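Local coordinates for DUF985 domain-containing protein (Shewanella oneidensis, PDB 1YUD), which is of unknown function but belongs to the cupin superfamily and pairs with a second copy of itself in the crystal, at the interface of chains A and B. Sequence-based numbering; all coordinates share one arbitrary frame. Chains: chain A/B, hypothetical protein SO0799.

The interface of chains A and B. Residues chain A 51, 74, 76, 108, 130, 132; chain B 74, 76, 108, 130-132.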
# COMPACT_ATOMS: atom_id res chain seq x y z
N SER A 51 2.50 -1.83 -8.54
CA SER A 51 2.75 -2.24 -7.16
C SER A 51 3.46 -3.59 -7.18
O SER A 51 3.22 -4.42 -8.05
CB SER A 51 1.45 -2.38 -6.38
OG SER A 51 1.67 -3.04 -5.14
N TYR A 74 3.94 0.62 1.86
CA TYR A 74 2.90 0.15 2.77
C TYR A 74 3.55 -0.92 3.63
O TYR A 74 4.58 -1.48 3.27
CB TYR A 74 1.73 -0.41 1.95
CG TYR A 74 1.12 0.66 1.06
CD1 TYR A 74 0.11 1.49 1.53
CD2 TYR A 74 1.63 0.89 -0.22
CE1 TYR A 74 -0.37 2.54 0.76
CE2 TYR A 74 1.16 1.94 -0.99
CZ TYR A 74 0.16 2.76 -0.49
OH TYR A 74 -0.24 3.87 -1.20
N HIS A 76 2.94 -4.56 5.45
CA HIS A 76 2.08 -5.73 5.60
C HIS A 76 2.33 -6.48 6.89
O HIS A 76 1.40 -6.70 7.68
CB HIS A 76 2.28 -6.68 4.43
CG HIS A 76 1.94 -6.07 3.11
ND1 HIS A 76 0.68 -5.59 2.81
CD2 HIS A 76 2.69 -5.90 1.99
CE1 HIS A 76 0.67 -5.17 1.56
NE2 HIS A 76 1.87 -5.34 1.04
N GLN A 108 2.69 3.80 6.58
CA GLN A 108 2.96 4.27 5.22
C GLN A 108 4.05 5.32 5.19
O GLN A 108 4.23 6.08 6.13
CB GLN A 108 1.71 4.87 4.57
CG GLN A 108 0.85 3.88 3.78
CD GLN A 108 -0.56 4.40 3.57
OE1 GLN A 108 -0.83 5.22 2.68
NE2 GLN A 108 -1.49 3.93 4.41
N GLY A 130 4.81 -3.27 0.85
CA GLY A 130 4.15 -2.91 -0.39
C GLY A 130 4.79 -1.67 -0.96
O GLY A 130 4.98 -0.69 -0.24
N MSE A 132 4.54 1.05 -4.16
CA MSE A 132 3.78 1.62 -5.26
C MSE A 132 4.50 2.85 -5.81
O MSE A 132 4.58 3.87 -5.14
CB MSE A 132 2.38 1.98 -4.74
CG MSE A 132 1.36 2.48 -5.77
SE MSE A 132 1.60 4.32 -6.36
CE MSE A 132 1.90 3.95 -8.22
N TYR B 74 -3.71 -2.35 0.40
CA TYR B 74 -2.53 -2.88 1.08
C TYR B 74 -2.83 -3.28 2.53
O TYR B 74 -3.00 -2.40 3.37
CB TYR B 74 -1.47 -1.81 1.11
CG TYR B 74 -1.04 -1.36 -0.25
CD1 TYR B 74 0.00 -2.02 -0.91
CD2 TYR B 74 -1.68 -0.31 -0.91
CE1 TYR B 74 0.39 -1.66 -2.19
CE2 TYR B 74 -1.30 0.07 -2.20
CZ TYR B 74 -0.26 -0.62 -2.84
OH TYR B 74 0.12 -0.31 -4.12
N HIS B 76 -2.44 -3.68 6.18
CA HIS B 76 -1.54 -3.10 7.17
C HIS B 76 -1.49 -3.83 8.52
O HIS B 76 -0.43 -3.94 9.10
CB HIS B 76 -1.92 -1.65 7.45
CG HIS B 76 -1.34 -0.66 6.49
ND1 HIS B 76 -0.24 -0.94 5.71
CD2 HIS B 76 -1.68 0.62 6.22
CE1 HIS B 76 0.08 0.13 5.01
NE2 HIS B 76 -0.78 1.09 5.29
N GLN B 108 -2.38 -7.91 -0.62
CA GLN B 108 -2.72 -6.83 -1.53
C GLN B 108 -3.88 -7.22 -2.42
O GLN B 108 -4.20 -8.40 -2.56
CB GLN B 108 -1.51 -6.45 -2.38
CG GLN B 108 -0.53 -5.54 -1.67
CD GLN B 108 0.68 -5.19 -2.52
OE1 GLN B 108 0.56 -4.86 -3.70
NE2 GLN B 108 1.86 -5.26 -1.90
N GLY B 130 -4.43 0.05 3.82
CA GLY B 130 -3.87 1.21 3.16
C GLY B 130 -4.49 1.21 1.77
O GLY B 130 -4.40 0.20 1.05
N CYS B 131 -5.15 2.30 1.38
CA CYS B 131 -5.77 2.35 0.06
C CYS B 131 -5.10 3.33 -0.89
O CYS B 131 -4.61 4.35 -0.47
CB CYS B 131 -7.24 2.69 0.22
SG CYS B 131 -8.24 1.38 0.96
N MSE B 132 -5.06 3.04 -2.18
CA MSE B 132 -4.44 3.97 -3.09
C MSE B 132 -5.24 3.97 -4.40
O MSE B 132 -5.36 2.94 -5.07
CB MSE B 132 -2.97 3.60 -3.31
CG MSE B 132 -2.19 4.45 -4.29
SE MSE B 132 -2.76 4.24 -6.13
CE MSE B 132 -1.41 5.23 -7.04
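A:Tyr74 and B:Tyr74 lie face to face at the centre of this contact between two copies of the protein: the ring centroids are 3.5 Å apart and the planes differ by 3°, a parallel stack. CD2 of each ring sits over the middle of the other, but the CG-to-OH axes are skewed by roughly 50°, so the hydroxyls splay apart, that of A:Tyr74 towards B:Met132 and that of B:Tyr74 towards A:Met132 and A:Ser51. In A:Tyr74, CG is anti to the carbonyl carbon, which directs the ring towards the partner, and chi2 (-87°) turns its face onto B:Tyr74. The areas agree with this: the partner hides 61 Å² of A:Tyr74 and 52 Å² of B:Tyr74, far more than of any other residue here. An alanine in place of A:Tyr74 would probably leave one face of the B:Tyr74 ring without its stacking mate and open a gap beside the B:His76 ring.

Beyond the hydroxyl ends the packing is sparser. The phenol OH of A:Tyr74 lies 3.5 Å from CB of B:Met132, whose side chain crosses it at about a right angle. The two selenomethionines meet each other through their tips, yet less than 20 Å² of either is hidden.

Polar pairs flank the stack on both sides. The amide NE2 of B:Gln108 donates to the imidazole NE2 of A:His76 at 2.9 Å, with 158° at the hydrogen, while its OE1 accepts from the A:Ser51 hydroxyl OG at 2.6 Å; using both ends of the amide should fix its rotation. In the twin, A:Gln108 NE2 donates to B:His76 NE2 at 3.1 Å, more bent, within the imidazole plane but tilted from the amide plane.

A:Tyr74 and A:His76, like B:Tyr74 and B:His76, belong to strand 71-76, and A:Met132 and B:Met132 to strand 126-133, so the two cupin folds meet through strands across a local two-fold axis; the coordinates alone do not establish this dimer in solution.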